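Local coordinates for hypothetical protein SPy0176 (Streptococcus pyogenes serotype M1, PDB 2OQT) that probably serves as the IIA component of an ascorbate-specific phosphotransferase system, passing on phosphoryl groups that drive uptake and phosphorylation of the incoming sugar, at residues S37-S42 with V76-F81; A26-V31 with A43-I48; N3-L8 with M145-K150. One frame throughout, in Å; residues are numbered along the deposited sequence.

Interaction 1 of 3, residues S37-S42 with V76-F81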
loop_
_atom_site.group_PDB
_atom_site.type_symbol
_atom_site.label_atom_id
_atom_site.label_comp_id
_atom_site.label_asym_id
_atom_site.label_seq_id
_atom_site.Cartn_x
_atom_site.Cartn_y
_atom_site.Cartn_z
ATOM N N SER A 37 8.581 5.595 -9.838
ATOM C CA SER A 37 8.069 6.918 -10.138
ATOM C C SER A 37 8.963 7.996 -9.515
ATOM O O SER A 37 8.631 9.190 -9.506
ATOM C CB SER A 37 6.632 7.030 -9.665
ATOM O OG SER A 37 6.503 6.902 -8.241
ATOM N N LYS A 38 10.118 7.553 -9.039
ATOM C CA LYS A 38 11.032 8.355 -8.206
ATOM C C LYS A 38 10.429 9.104 -6.982
ATOM O O LYS A 38 10.996 10.106 -6.550
ATOM C CB LYS A 38 11.946 9.313 -9.026
ATOM C CG LYS A 38 12.186 9.056 -10.550
ATOM C CD LYS A 38 12.949 7.766 -10.904
ATOM C CE LYS A 38 14.501 7.952 -11.057
ATOM N NZ LYS A 38 14.994 9.282 -11.565
ATOM N N ALA A 39 9.335 8.602 -6.387
ATOM C CA ALA A 39 8.792 9.225 -5.153
ATOM C C ALA A 39 9.650 8.867 -3.934
ATOM O O ALA A 39 9.805 9.690 -3.036
ATOM C CB ALA A 39 7.334 8.824 -4.918
ATOM N N VAL A 40 10.168 7.620 -3.918
ATOM C CA VAL A 40 11.074 7.117 -2.890
ATOM C C VAL A 40 12.296 6.398 -3.478
ATOM O O VAL A 40 12.355 6.079 -4.660
ATOM C CB VAL A 40 10.384 6.161 -1.862
ATOM C CG1 VAL A 40 9.075 6.743 -1.360
ATOM C CG2 VAL A 40 10.165 4.717 -2.444
ATOM N N THR A 41 13.216 6.089 -2.580
ATOM C CA THR A 41 14.498 5.500 -2.833
ATOM C C THR A 41 14.418 4.084 -2.217
ATOM O O THR A 41 13.501 3.772 -1.433
ATOM C CB THR A 41 15.553 6.458 -2.167
ATOM O OG1 THR A 41 15.850 7.555 -3.067
ATOM C CG2 THR A 41 16.831 5.794 -1.766
ATOM N N SER A 42 15.348 3.207 -2.592
ATOM C CA SER A 42 15.435 1.907 -1.960
ATOM C C SER A 42 15.563 2.051 -0.438
ATOM O O SER A 42 15.056 1.241 0.316
ATOM C CB SER A 42 16.631 1.119 -2.512
ATOM O OG SER A 42 17.846 1.790 -2.175
ATOM N N VAL A 76 12.408 9.294 1.186
ATOM C CA VAL A 76 11.156 9.887 0.682
ATOM C C VAL A 76 11.323 11.283 0.116
ATOM O O VAL A 76 11.750 12.167 0.829
ATOM C CB VAL A 76 10.048 9.897 1.805
ATOM C CG1 VAL A 76 8.748 10.508 1.278
ATOM C CG2 VAL A 76 9.794 8.475 2.370
ATOM N N ASN A 77 11.007 11.525 -1.160
ATOM C CA ASN A 77 11.100 12.915 -1.675
ATOM C C ASN A 77 9.737 13.588 -1.769
ATOM O O ASN A 77 9.641 14.839 -1.721
ATOM C CB ASN A 77 11.923 13.050 -2.986
ATOM C CG ASN A 77 12.197 14.568 -3.414
ATOM O OD1 ASN A 77 12.790 15.415 -2.666
ATOM N ND2 ASN A 77 11.772 14.892 -4.629
ATOM N N ARG A 78 8.695 12.755 -1.826
ATOM C CA ARG A 78 7.379 13.166 -2.248
ATOM C C ARG A 78 6.310 12.233 -1.678
ATOM O O ARG A 78 6.464 10.981 -1.707
ATOM C CB ARG A 78 7.338 13.112 -3.778
ATOM C CG ARG A 78 5.988 13.402 -4.433
ATOM C CD ARG A 78 6.154 13.552 -5.950
ATOM N NE ARG A 78 6.079 12.298 -6.721
ATOM C CZ ARG A 78 7.078 11.793 -7.460
ATOM N NH1 ARG A 78 8.269 12.391 -7.487
ATOM N NH2 ARG A 78 6.895 10.661 -8.155
ATOM N N ASN A 79 5.226 12.839 -1.166
ATOM C CA ASN A 79 4.045 12.061 -0.760
ATOM C C ASN A 79 3.445 11.287 -1.941
ATOM O O ASN A 79 3.280 11.816 -3.080
ATOM C CB ASN A 79 2.988 12.911 -0.067
ATOM C CG ASN A 79 3.534 13.730 1.119
ATOM O OD1 ASN A 79 2.971 14.770 1.423
ATOM N ND2 ASN A 79 4.627 13.293 1.761
ATOM N N ALA A 80 3.151 10.019 -1.667
ATOM C CA ALA A 80 2.774 9.060 -2.705
ATOM C C ALA A 80 2.082 7.907 -2.046
ATOM O O ALA A 80 2.245 7.677 -0.835
ATOM C CB ALA A 80 4.007 8.555 -3.436
ATOM N N PHE A 81 1.270 7.238 -2.856
ATOM C CA PHE A 81 0.678 5.965 -2.556
ATOM C C PHE A 81 1.054 5.057 -3.707
ATOM O O PHE A 81 1.206 5.521 -4.850
ATOM C CB PHE A 81 -0.842 6.012 -2.530
ATOM C CG PHE A 81 -1.447 6.703 -1.319
ATOM C CD1 PHE A 81 -1.404 6.103 -0.045
ATOM C CD2 PHE A 81 -2.129 7.933 -1.468
ATOM C CE1 PHE A 81 -2.011 6.746 1.076
ATOM C CE2 PHE A 81 -2.731 8.582 -0.372
ATOM C CZ PHE A 81 -2.675 7.982 0.909
#
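A39 is the residue on which the two loops close, touching R78 and A80 with its side chain and N77 with its backbone. Its methyl group meets the methyl of A80, CB to CB at 3.7 Å, where strand 80-86 begins; two alanines suit a place where the backbones come this near, and L34 of helix 23-36 also packs on A80. The carbonyl of A39 takes the amide of N77, N to O 2.9 Å, nearly in line with the C=O bond, and a weak second bond from the amide of R78. Beside this, V40 and V76 form a single bridge, and their side chains lie side by side, V40 CG1 4.2 Å from V76 CG2.

The grip of R78 on S37 belongs to this tight side. R78 starts out extended, with CG anti to the backbone N (chi1 175°), and bends at chi3 (87°). Its guanidinium lies over A39, one face toward A39 CA and CB, while the edge is turned to the end of helix 23-36. There NH2 donates to S37 O at 2.6 Å; the oxygen sits in the guanidinium plane, although the nitrogen stands above the plane of the carbonyl. N11 OD1 receives both R78 NH2 and S37 OG.

The solvent side is looser: K38 is exposed, its amine leading away from the 76-81 loop, and N77 CB merely skirts A39 O.

One face of the planar guanidinium thus packs over A39 while NH2 donates to S37 O and N11 OD1. A positive guanidinium bound to a carbonyl just past a helix C-terminus would probably be stabilised by the partial negative charge there.

Interaction 2 of 3, residues A26-V31 with A43-I48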
loop_
_atom_site.group_PDB
_atom_site.type_symbol
_atom_site.label_atom_id
_atom_site.label_comp_id
_atom_site.label_asym_id
_atom_site.label_seq_id
_atom_site.Cartn_x
_atom_site.Cartn_y
_atom_site.Cartn_z
ATOM N N ALA A 26 7.008 -9.291 -0.741
ATOM C CA ALA A 26 5.767 -8.546 -1.021
ATOM C C ALA A 26 5.920 -7.057 -0.735
ATOM O O ALA A 26 5.382 -6.190 -1.429
ATOM C CB ALA A 26 4.646 -9.109 -0.222
ATOM N N VAL A 27 6.681 -6.772 0.306
ATOM C CA VAL A 27 6.989 -5.408 0.644
ATOM C C VAL A 27 7.880 -4.800 -0.446
ATOM O O VAL A 27 7.613 -3.696 -0.891
ATOM C CB VAL A 27 7.562 -5.342 2.074
ATOM C CG1 VAL A 27 8.313 -4.076 2.328
ATOM C CG2 VAL A 27 6.435 -5.467 3.021
ATOM N N ARG A 28 8.924 -5.501 -0.859
ATOM C CA ARG A 28 9.761 -5.038 -1.956
ATOM C C ARG A 28 8.896 -4.673 -3.161
ATOM O O ARG A 28 9.023 -3.589 -3.729
ATOM C CB ARG A 28 10.771 -6.122 -2.323
ATOM C CG ARG A 28 11.661 -5.822 -3.512
ATOM C CD ARG A 28 12.708 -6.923 -3.659
ATOM N NE ARG A 28 13.912 -6.640 -2.869
ATOM C CZ ARG A 28 14.638 -7.566 -2.239
ATOM N NH1 ARG A 28 14.272 -8.853 -2.289
ATOM N NH2 ARG A 28 15.713 -7.202 -1.542
ATOM N N LEU A 29 8.001 -5.587 -3.539
ATOM C CA LEU A 29 7.154 -5.400 -4.724
ATOM C C LEU A 29 6.207 -4.239 -4.511
ATOM O O LEU A 29 5.778 -3.603 -5.469
ATOM C CB LEU A 29 6.361 -6.688 -5.052
ATOM C CG LEU A 29 7.088 -7.960 -5.581
ATOM C CD1 LEU A 29 6.123 -9.136 -5.519
ATOM C CD2 LEU A 29 7.695 -7.791 -7.030
ATOM N N ALA A 30 5.871 -3.954 -3.255
ATOM C CA ALA A 30 4.861 -2.965 -2.977
ATOM C C ALA A 30 5.472 -1.567 -3.009
ATOM O O ALA A 30 4.784 -0.578 -3.285
ATOM C CB ALA A 30 4.192 -3.253 -1.654
ATOM N N VAL A 31 6.761 -1.482 -2.720
ATOM C CA VAL A 31 7.474 -0.204 -2.696
ATOM C C VAL A 31 8.050 0.111 -4.087
ATOM O O VAL A 31 8.253 1.260 -4.441
ATOM C CB VAL A 31 8.633 -0.218 -1.643
ATOM C CG1 VAL A 31 9.333 1.136 -1.588
ATOM C CG2 VAL A 31 8.129 -0.575 -0.238
ATOM N N ALA A 43 16.249 3.073 0.032
ATOM C CA ALA A 43 16.477 3.164 1.461
ATOM C C ALA A 43 15.119 3.165 2.217
ATOM O O ALA A 43 15.082 2.942 3.439
ATOM C CB ALA A 43 17.281 4.390 1.784
ATOM N N TYR A 44 14.031 3.433 1.484
ATOM C CA TYR A 44 12.674 3.369 2.028
ATOM C C TYR A 44 12.242 1.934 2.204
ATOM O O TYR A 44 11.744 1.589 3.232
ATOM C CB TYR A 44 11.643 4.169 1.194
ATOM C CG TYR A 44 10.344 4.405 1.947
ATOM C CD1 TYR A 44 10.353 4.909 3.263
ATOM C CD2 TYR A 44 9.093 4.083 1.379
ATOM C CE1 TYR A 44 9.150 5.115 3.967
ATOM C CE2 TYR A 44 7.881 4.276 2.104
ATOM C CZ TYR A 44 7.925 4.794 3.373
ATOM O OH TYR A 44 6.768 4.996 4.084
ATOM N N TYR A 45 12.430 1.086 1.211
ATOM C CA TYR A 45 12.220 -0.333 1.428
ATOM C C TYR A 45 13.004 -0.794 2.705
ATOM O O TYR A 45 12.413 -1.210 3.676
ATOM C CB TYR A 45 12.600 -1.098 0.154
ATOM C CG TYR A 45 12.909 -2.572 0.363
ATOM C CD1 TYR A 45 11.888 -3.503 0.614
ATOM C CD2 TYR A 45 14.220 -3.027 0.340
ATOM C CE1 TYR A 45 12.171 -4.885 0.825
ATOM C CE2 TYR A 45 14.515 -4.403 0.564
ATOM C CZ TYR A 45 13.485 -5.318 0.799
ATOM O OH TYR A 45 13.803 -6.651 1.003
ATOM N N ASP A 46 14.317 -0.651 2.727
ATOM C CA ASP A 46 15.104 -0.899 3.928
ATOM C C ASP A 46 14.480 -0.399 5.225
ATOM O O ASP A 46 14.431 -1.118 6.227
ATOM C CB ASP A 46 16.504 -0.313 3.739
ATOM C CG ASP A 46 17.190 -0.897 2.532
ATOM O OD1 ASP A 46 17.968 -0.216 1.833
ATOM O OD2 ASP A 46 16.891 -2.051 2.248
ATOM N N ALA A 47 13.984 0.829 5.209
ATOM C CA ALA A 47 13.416 1.369 6.408
ATOM C C ALA A 47 12.105 0.619 6.752
ATOM O O ALA A 47 11.738 0.461 7.899
ATOM C CB ALA A 47 13.244 2.881 6.276
ATOM N N ILE A 48 11.422 0.050 5.781
ATOM C CA ILE A 48 10.208 -0.678 6.152
ATOM C C ILE A 48 10.570 -2.011 6.836
ATOM O O ILE A 48 9.965 -2.405 7.844
ATOM C CB ILE A 48 9.240 -0.760 4.961
ATOM C CG1 ILE A 48 8.750 0.685 4.650
ATOM C CG2 ILE A 48 8.087 -1.703 5.251
ATOM C CD1 ILE A 48 7.769 0.885 3.482
#
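Y45 lies across the flank of helix 23-36, its ring running beside the backbone and CB of R28. CE1 comes within 3.7 Å of R28 CB, and V27 CG1 approaches near the ring plane, at the edge, 4.0 Å from CD1. Y45 leaves its helix along the flank, and with CG anti to the backbone N (chi1 159°) the ring is carried nearer to helix 23-36. In the conformer given for R28, which also has a second, the guanidinium and ring planes are 39° apart, and Y45 OH lies over one guanidinium face, offset toward its rim. A tyrosine suits this margin because its ring can pack while its hydroxyl lies at the polar margin near R28.

Deeper in, branched aliphatic side chains take over. V31 and I48 meet tip to tip, CG2 to CD1 at 4.0 Å, and V27 CG1 crosses to I48 CG2 at 3.8 Å. The other branch of V31, CG1, meets Y44 at about a right angle. I48 CD1 also lies over one face of the Y44 ring, toward its rim, while the Y44 hydroxyl is bonded to L104 O and A70 N.

The axes of these segments approach to 9.9 Å at 143°, an antiparallel helical hairpin joined by the short 37-41 connection. Helix 23-36 packs through A26 and A30 on the central sheet, the layered helix-on-sheet build of this alpha/beta IIA domain.

Interaction 3 of 3, residues N3-L8 with M145-K150. Unlike the reference sequence in segment 3-8: L8 (reference Phe).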
loop_
_atom_site.group_PDB
_atom_site.type_symbol
_atom_site.label_atom_id
_atom_site.label_comp_id
_atom_site.label_asym_id
_atom_site.label_seq_id
_atom_site.Cartn_x
_atom_site.Cartn_y
_atom_site.Cartn_z
ATOM N N ASN A 3 -4.641 13.041 -2.141
ATOM C CA ASN A 3 -5.799 12.273 -2.563
ATOM C C ASN A 3 -5.280 10.944 -3.050
ATOM O O ASN A 3 -4.351 10.907 -3.843
ATOM C CB ASN A 3 -6.573 13.022 -3.670
ATOM C CG ASN A 3 -7.570 12.123 -4.432
ATOM O OD1 ASN A 3 -7.534 10.889 -4.349
ATOM N ND2 ASN A 3 -8.459 12.754 -5.195
ATOM N N LEU A 4 -5.874 9.851 -2.590
ATOM C CA LEU A 4 -5.413 8.517 -2.968
ATOM C C LEU A 4 -5.511 8.201 -4.451
ATOM O O LEU A 4 -4.524 7.773 -5.034
ATOM C CB LEU A 4 -6.108 7.447 -2.135
ATOM C CG LEU A 4 -5.892 5.991 -2.542
ATOM C CD1 LEU A 4 -4.442 5.568 -2.342
ATOM C CD2 LEU A 4 -6.851 5.095 -1.768
ATOM N N LYS A 5 -6.679 8.408 -5.057
ATOM C CA LYS A 5 -6.859 8.281 -6.508
ATOM C C LYS A 5 -5.833 9.079 -7.285
ATOM O O LYS A 5 -5.155 8.557 -8.166
ATOM C CB LYS A 5 -8.261 8.752 -6.931
ATOM C CG LYS A 5 -8.977 7.822 -7.935
ATOM C CD LYS A 5 -8.802 8.276 -9.386
ATOM C CE LYS A 5 -9.932 9.219 -9.830
ATOM N NZ LYS A 5 -11.261 8.516 -9.847
ATOM N N GLN A 6 -5.695 10.350 -6.953
ATOM C CA GLN A 6 -4.818 11.198 -7.713
ATOM C C GLN A 6 -3.400 10.740 -7.563
ATOM O O GLN A 6 -2.677 10.657 -8.552
ATOM C CB GLN A 6 -4.952 12.665 -7.293
ATOM C CG GLN A 6 -4.194 13.638 -8.212
ATOM C CD GLN A 6 -4.556 13.448 -9.713
ATOM O OE1 GLN A 6 -5.742 13.263 -10.081
ATOM N NE2 GLN A 6 -3.530 13.464 -10.568
ATOM N N ALA A 7 -3.006 10.468 -6.316
ATOM C CA ALA A 7 -1.637 10.016 -5.964
ATOM C C ALA A 7 -1.223 8.790 -6.776
ATOM O O ALA A 7 -0.064 8.633 -7.173
ATOM C CB ALA A 7 -1.546 9.712 -4.462
ATOM N N LEU A 8 -2.210 7.935 -7.015
ATOM C CA LEU A 8 -2.023 6.647 -7.653
ATOM C C LEU A 8 -1.811 6.831 -9.152
ATOM O O LEU A 8 -1.095 6.045 -9.802
ATOM C CB LEU A 8 -3.262 5.806 -7.399
ATOM C CG LEU A 8 -3.343 4.550 -6.528
ATOM C CD1 LEU A 8 -2.209 4.261 -5.518
ATOM C CD2 LEU A 8 -4.742 4.511 -5.862
HETATM N N MSE A 145 -12.839 1.691 -8.211
HETATM C CA MSE A 145 -13.098 1.339 -6.824
HETATM C C MSE A 145 -12.733 2.468 -5.887
HETATM O O MSE A 145 -13.490 2.735 -4.961
HETATM C CB MSE A 145 -12.355 0.083 -6.428
HETATM C CG MSE A 145 -12.810 -1.112 -7.184
HETATM SE SE MSE A 145 -12.209 -2.725 -6.327
HETATM C CE MSE A 145 -12.930 -2.401 -4.517
ATOM N N VAL A 146 -11.603 3.143 -6.137
ATOM C CA VAL A 146 -11.158 4.257 -5.288
ATOM C C VAL A 146 -12.081 5.482 -5.348
ATOM O O VAL A 146 -12.241 6.171 -4.338
ATOM C CB VAL A 146 -9.658 4.671 -5.547
ATOM C CG1 VAL A 146 -9.164 5.689 -4.508
ATOM C CG2 VAL A 146 -8.747 3.453 -5.534
ATOM N N GLU A 147 -12.683 5.767 -6.507
ATOM C CA GLU A 147 -13.682 6.854 -6.582
ATOM C C GLU A 147 -14.920 6.491 -5.748
ATOM O O GLU A 147 -15.460 7.307 -4.989
ATOM C CB GLU A 147 -14.075 7.195 -8.029
ATOM C CG GLU A 147 -14.754 8.553 -8.189
ATOM C CD GLU A 147 -13.759 9.713 -8.295
ATOM O OE1 GLU A 147 -13.016 9.998 -7.320
ATOM O OE2 GLU A 147 -13.715 10.359 -9.365
ATOM N N GLU A 148 -15.334 5.241 -5.878
ATOM C CA GLU A 148 -16.425 4.702 -5.119
ATOM C C GLU A 148 -16.242 4.867 -3.592
ATOM O O GLU A 148 -17.229 4.918 -2.855
ATOM C CB GLU A 148 -16.567 3.247 -5.531
ATOM C CG GLU A 148 -17.820 2.553 -5.068
ATOM C CD GLU A 148 -17.930 1.135 -5.593
ATOM O OE1 GLU A 148 -18.810 0.403 -5.083
ATOM O OE2 GLU A 148 -17.145 0.750 -6.502
ATOM N N SER A 149 -14.981 4.976 -3.145
ATOM C CA SER A 149 -14.573 5.128 -1.723
ATOM C C SER A 149 -14.894 6.482 -1.157
ATOM O O SER A 149 -15.205 6.599 0.038
ATOM C CB SER A 149 -13.059 4.987 -1.553
ATOM O OG SER A 149 -12.597 3.768 -2.056
ATOM N N LYS A 150 -14.766 7.505 -2.000
ATOM C CA LYS A 150 -14.889 8.898 -1.567
ATOM C C LYS A 150 -16.307 9.309 -1.101
ATOM O O LYS A 150 -16.476 10.350 -0.461
ATOM C CB LYS A 150 -14.385 9.851 -2.659
ATOM C CG LYS A 150 -13.114 9.398 -3.373
ATOM C CD LYS A 150 -12.496 10.545 -4.179
ATOM C CE LYS A 150 -11.122 10.176 -4.763
ATOM N NZ LYS A 150 -10.016 9.886 -3.756
#
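V146 supplies the apolar centre of the contact, set between L4, K5 and L8 of the facing helix. Its CG1 is 3.6 Å from L4 CD2, the two side chains crossing at about a right angle, and its CG2 lies 4.2 Å from L8 CD2. With CG1 anti to the backbone N (chi1 -172°), V146 sends that branch to L4 and close to the backbone N of K5. A compact branched residue fits where the CA atoms of K5 and V146 are 6.0 Å apart. Behind it, L4 and L8 pack on F81, and V146 on L123.

The ionic part lies toward solvent. K5 lays CG against V146, then bends repeatedly to bring NZ within 3.1 Å of E147 OE2 in a salt bridge; its long chain thus serves both the apolar centre and the charged outer edge.

Hydrogen bonding gathers at N3. K150 NZ donates to N3 OD1 at 2.7 Å, from above the amide plane, the two side chains crossing at about a right angle. The same OD1 accepts a weak bond from Q6 N at 3.2 Å. Asparagine suits this place, being short enough for its side chain to reach forward to the amide of Q6 in the first turn.

N3 holds the N-cap position, with a weak capping bond, and the short helical segments 4-8 and 145-149, at 153° between their N-to-C directions, form an antiparallel pair that brings the chain's first helix beside its last.

Interaction 2 is the most buried of the three, an apolar helix-helix seam with no hydrogen bond across it. Interactions 1 and 3 lie farther from the centre and are more polar: interaction 1 mixes backbone bonds with an arginine-carbonyl bond, whereas interaction 3 has its lysine bonds, to asparagine and glutamate, at the outer edge. Interactions 1 and 2 share a neighbourhood, since 37-42 joins the two helices of interaction 2, and V40 touches V31 while V76 touches Y44. F81 connects interaction 1 to interaction 3, packing on L4, A7 and L8. Interactions 2 and 3 do not touch; they lie on opposite sides of the chain's centre, their nearest atoms about 9 Å apart.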